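Local coordinates for protein 5-carboxymethyl-2-hydroxymuconate semialdehyde dehydrogenase (Thermus thermophilus, PDB 2D4E) that probably oxidises 5-carboxymethyl-2-hydroxymuconate semialdehyde to the corresponding acid, using bound NAD as the electron acceptor, at residues E130-Y135 / L178-I183. Residues are numbered along the deposited sequence; the frame is centred on the assembly and turned at random.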
loop_
_atom_site.group_PDB
_atom_site.type_symbol
_atom_site.label_atom_id
_atom_site.label_comp_id
_atom_site.label_asym_id
_atom_site.label_seq_id
_atom_site.Cartn_x
_atom_site.Cartn_y
_atom_site.Cartn_z
ATOM N N GLU C 130 2.728 7.446 25.019
ATOM C CA GLU C 130 2.482 6.521 23.913
ATOM C C GLU C 130 2.521 7.222 22.555
ATOM O O GLU C 130 2.914 6.619 21.554
ATOM C CB GLU C 130 1.128 5.823 24.081
ATOM C CG GLU C 130 0.729 4.946 22.892
ATOM C CD GLU C 130 -0.557 4.158 23.132
ATOM O OE1 GLU C 130 -1.564 4.762 23.571
ATOM O OE2 GLU C 130 -0.562 2.933 22.871
ATOM N N ASN C 131 2.102 8.483 22.517
ATOM C CA ASN C 131 2.121 9.235 21.270
ATOM C C ASN C 131 3.554 9.281 20.731
ATOM O O ASN C 131 3.781 9.083 19.538
ATOM C CB ASN C 131 1.592 10.664 21.474
ATOM C CG ASN C 131 0.073 10.721 21.581
ATOM O OD1 ASN C 131 -0.629 9.810 21.133
ATOM N ND2 ASN C 131 -0.441 11.805 22.157
ATOM N N PHE C 132 4.516 9.529 21.612
ATOM C CA PHE C 132 5.917 9.583 21.198
ATOM C C PHE C 132 6.493 8.199 20.904
ATOM O O PHE C 132 7.219 8.017 19.929
ATOM C CB PHE C 132 6.771 10.287 22.259
ATOM C CG PHE C 132 6.595 11.778 22.281
ATOM C CD1 PHE C 132 5.679 12.374 23.141
ATOM C CD2 PHE C 132 7.317 12.584 21.403
ATOM C CE1 PHE C 132 5.480 13.756 23.126
ATOM C CE2 PHE C 132 7.128 13.962 21.377
ATOM C CZ PHE C 132 6.204 14.550 22.243
ATOM N N ALA C 133 6.165 7.223 21.742
ATOM C CA ALA C 133 6.661 5.870 21.537
ATOM C C ALA C 133 6.131 5.322 20.216
ATOM O O ALA C 133 6.829 4.593 19.500
ATOM C CB ALA C 133 6.227 4.970 22.691
ATOM N N PHE C 134 4.888 5.688 19.903
ATOM C CA PHE C 134 4.220 5.254 18.682
ATOM C C PHE C 134 4.888 5.811 17.424
ATOM O O PHE C 134 5.352 5.056 16.572
ATOM C CB PHE C 134 2.754 5.690 18.724
ATOM C CG PHE C 134 1.972 5.336 17.491
ATOM C CD1 PHE C 134 1.706 4.006 17.172
ATOM C CD2 PHE C 134 1.485 6.336 16.654
ATOM C CE1 PHE C 134 0.964 3.674 16.040
ATOM C CE2 PHE C 134 0.742 6.015 15.515
ATOM C CZ PHE C 134 0.480 4.678 15.210
ATOM N N TYR C 135 4.940 7.133 17.306
ATOM C CA TYR C 135 5.538 7.741 16.127
ATOM C C TYR C 135 7.041 7.539 16.008
ATOM O O TYR C 135 7.610 7.705 14.931
ATOM C CB TYR C 135 5.189 9.227 16.063
ATOM C CG TYR C 135 3.770 9.452 15.600
ATOM C CD1 TYR C 135 2.767 9.825 16.498
ATOM C CD2 TYR C 135 3.423 9.258 14.263
ATOM C CE1 TYR C 135 1.447 10.004 16.070
ATOM C CE2 TYR C 135 2.112 9.431 13.823
ATOM C CZ TYR C 135 1.130 9.806 14.730
ATOM O OH TYR C 135 -0.154 10.011 14.286
ATOM N N LEU C 178 -3.449 16.316 23.641
ATOM C CA LEU C 178 -3.709 16.934 22.353
ATOM C C LEU C 178 -2.524 17.655 21.716
ATOM O O LEU C 178 -2.476 17.799 20.499
ATOM C CB LEU C 178 -4.906 17.874 22.474
ATOM C CG LEU C 178 -6.168 17.151 22.964
ATOM C CD1 LEU C 178 -7.313 18.132 23.029
ATOM C CD2 LEU C 178 -6.504 15.992 22.036
ATOM N N SER C 179 -1.564 18.107 22.516
ATOM C CA SER C 179 -0.411 18.788 21.939
ATOM C C SER C 179 0.608 17.753 21.472
ATOM O O SER C 179 1.164 17.880 20.385
ATOM C CB SER C 179 0.232 19.756 22.943
ATOM O OG SER C 179 0.814 19.071 24.040
ATOM N N THR C 180 0.835 16.723 22.283
ATOM C CA THR C 180 1.786 15.671 21.919
ATOM C C THR C 180 1.283 14.874 20.721
ATOM O O THR C 180 2.076 14.271 19.997
ATOM C CB THR C 180 2.060 14.698 23.092
ATOM O OG1 THR C 180 0.840 14.061 23.494
ATOM C CG2 THR C 180 2.662 15.454 24.271
ATOM N N TRP C 181 -0.033 14.885 20.517
ATOM C CA TRP C 181 -0.658 14.193 19.388
ATOM C C TRP C 181 -0.123 14.767 18.065
ATOM O O TRP C 181 -0.043 14.060 17.058
ATOM C CB TRP C 181 -2.181 14.381 19.446
ATOM C CG TRP C 181 -2.965 13.730 18.322
ATOM C CD1 TRP C 181 -3.873 14.339 17.498
ATOM C CD2 TRP C 181 -2.933 12.351 17.930
ATOM N NE1 TRP C 181 -4.404 13.426 16.624
ATOM C CE2 TRP C 181 -3.845 12.199 16.864
ATOM C CE3 TRP C 181 -2.217 11.227 18.377
ATOM C CZ2 TRP C 181 -4.067 10.967 16.234
ATOM C CZ3 TRP C 181 -2.438 10.000 17.749
ATOM C CH2 TRP C 181 -3.354 9.882 16.689
ATOM N N ARG C 182 0.247 16.044 18.075
ATOM C CA ARG C 182 0.757 16.709 16.875
ATOM C C ARG C 182 2.280 16.857 16.887
ATOM O O ARG C 182 2.943 16.746 15.846
ATOM C CB ARG C 182 0.129 18.095 16.748
ATOM C CG ARG C 182 -1.386 18.112 16.908
ATOM C CD ARG C 182 -2.107 17.454 15.738
ATOM N NE ARG C 182 -3.452 18.014 15.614
ATOM C CZ ARG C 182 -4.086 18.203 14.461
ATOM N NH1 ARG C 182 -3.509 17.857 13.317
ATOM N NH2 ARG C 182 -5.301 18.737 14.456
ATOM N N ILE C 183 2.826 17.117 18.071
ATOM C CA ILE C 183 4.258 17.287 18.238
ATOM C C ILE C 183 5.038 16.030 17.874
ATOM O O ILE C 183 6.044 16.094 17.172
ATOM C CB ILE C 183 4.597 17.669 19.693
ATOM C CG1 ILE C 183 3.928 19.005 20.047
ATOM C CG2 ILE C 183 6.112 17.734 19.873
ATOM C CD1 ILE C 183 3.950 19.323 21.537
HETATM O O HOH W 1 -1.171 12.083 15.246
#
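Two helical segments of the aldehyde dehydrogenase fold, 130-135 and 178-183, run almost parallel, their axes 14° apart and 8.9 Å from each other at closest approach, with Asn131 level with Trp181. The Asn131 side chain, CG anti to its own carbonyl carbon, crosses the gap and gives an amide N-H to Thr180: ND2 lies 2.9 Å from OG1, the bond is nearly straight at 162°, and the acceptor sits in the amide plane. Thr180 OG1 donates its own proton to Leu176 O one turn back, so the same oxygen gives and receives. At the other end of the amide, OD1 meets the indole edge, 3.5 Å from Trp181 CE3, and accepts a hydrogen bond from Arg127 NH1. Over one indole face, Tyr135 OH approaches Trp181 CH2 at 4.0 Å. A water above the same ring joins the helices: it accepts from Tyr135 OH at 2.5 Å and donates to Trp181 O at 2.9 Å. On the apolar flank the Phe132 ring turns its edge to Thr180 and Ile183, with CE1 3.5 Å from Thr180 CG2, while helix 85-101 packs against it. Leu178 touches NAD and belongs to its pocket, and the Trp181 side chain lies about 6 Å from the cofactor. In this buried interface both ends of the Asn131 amide have partners, ND2 with Thr180 and OD1 with Arg127, which fixes its orientation.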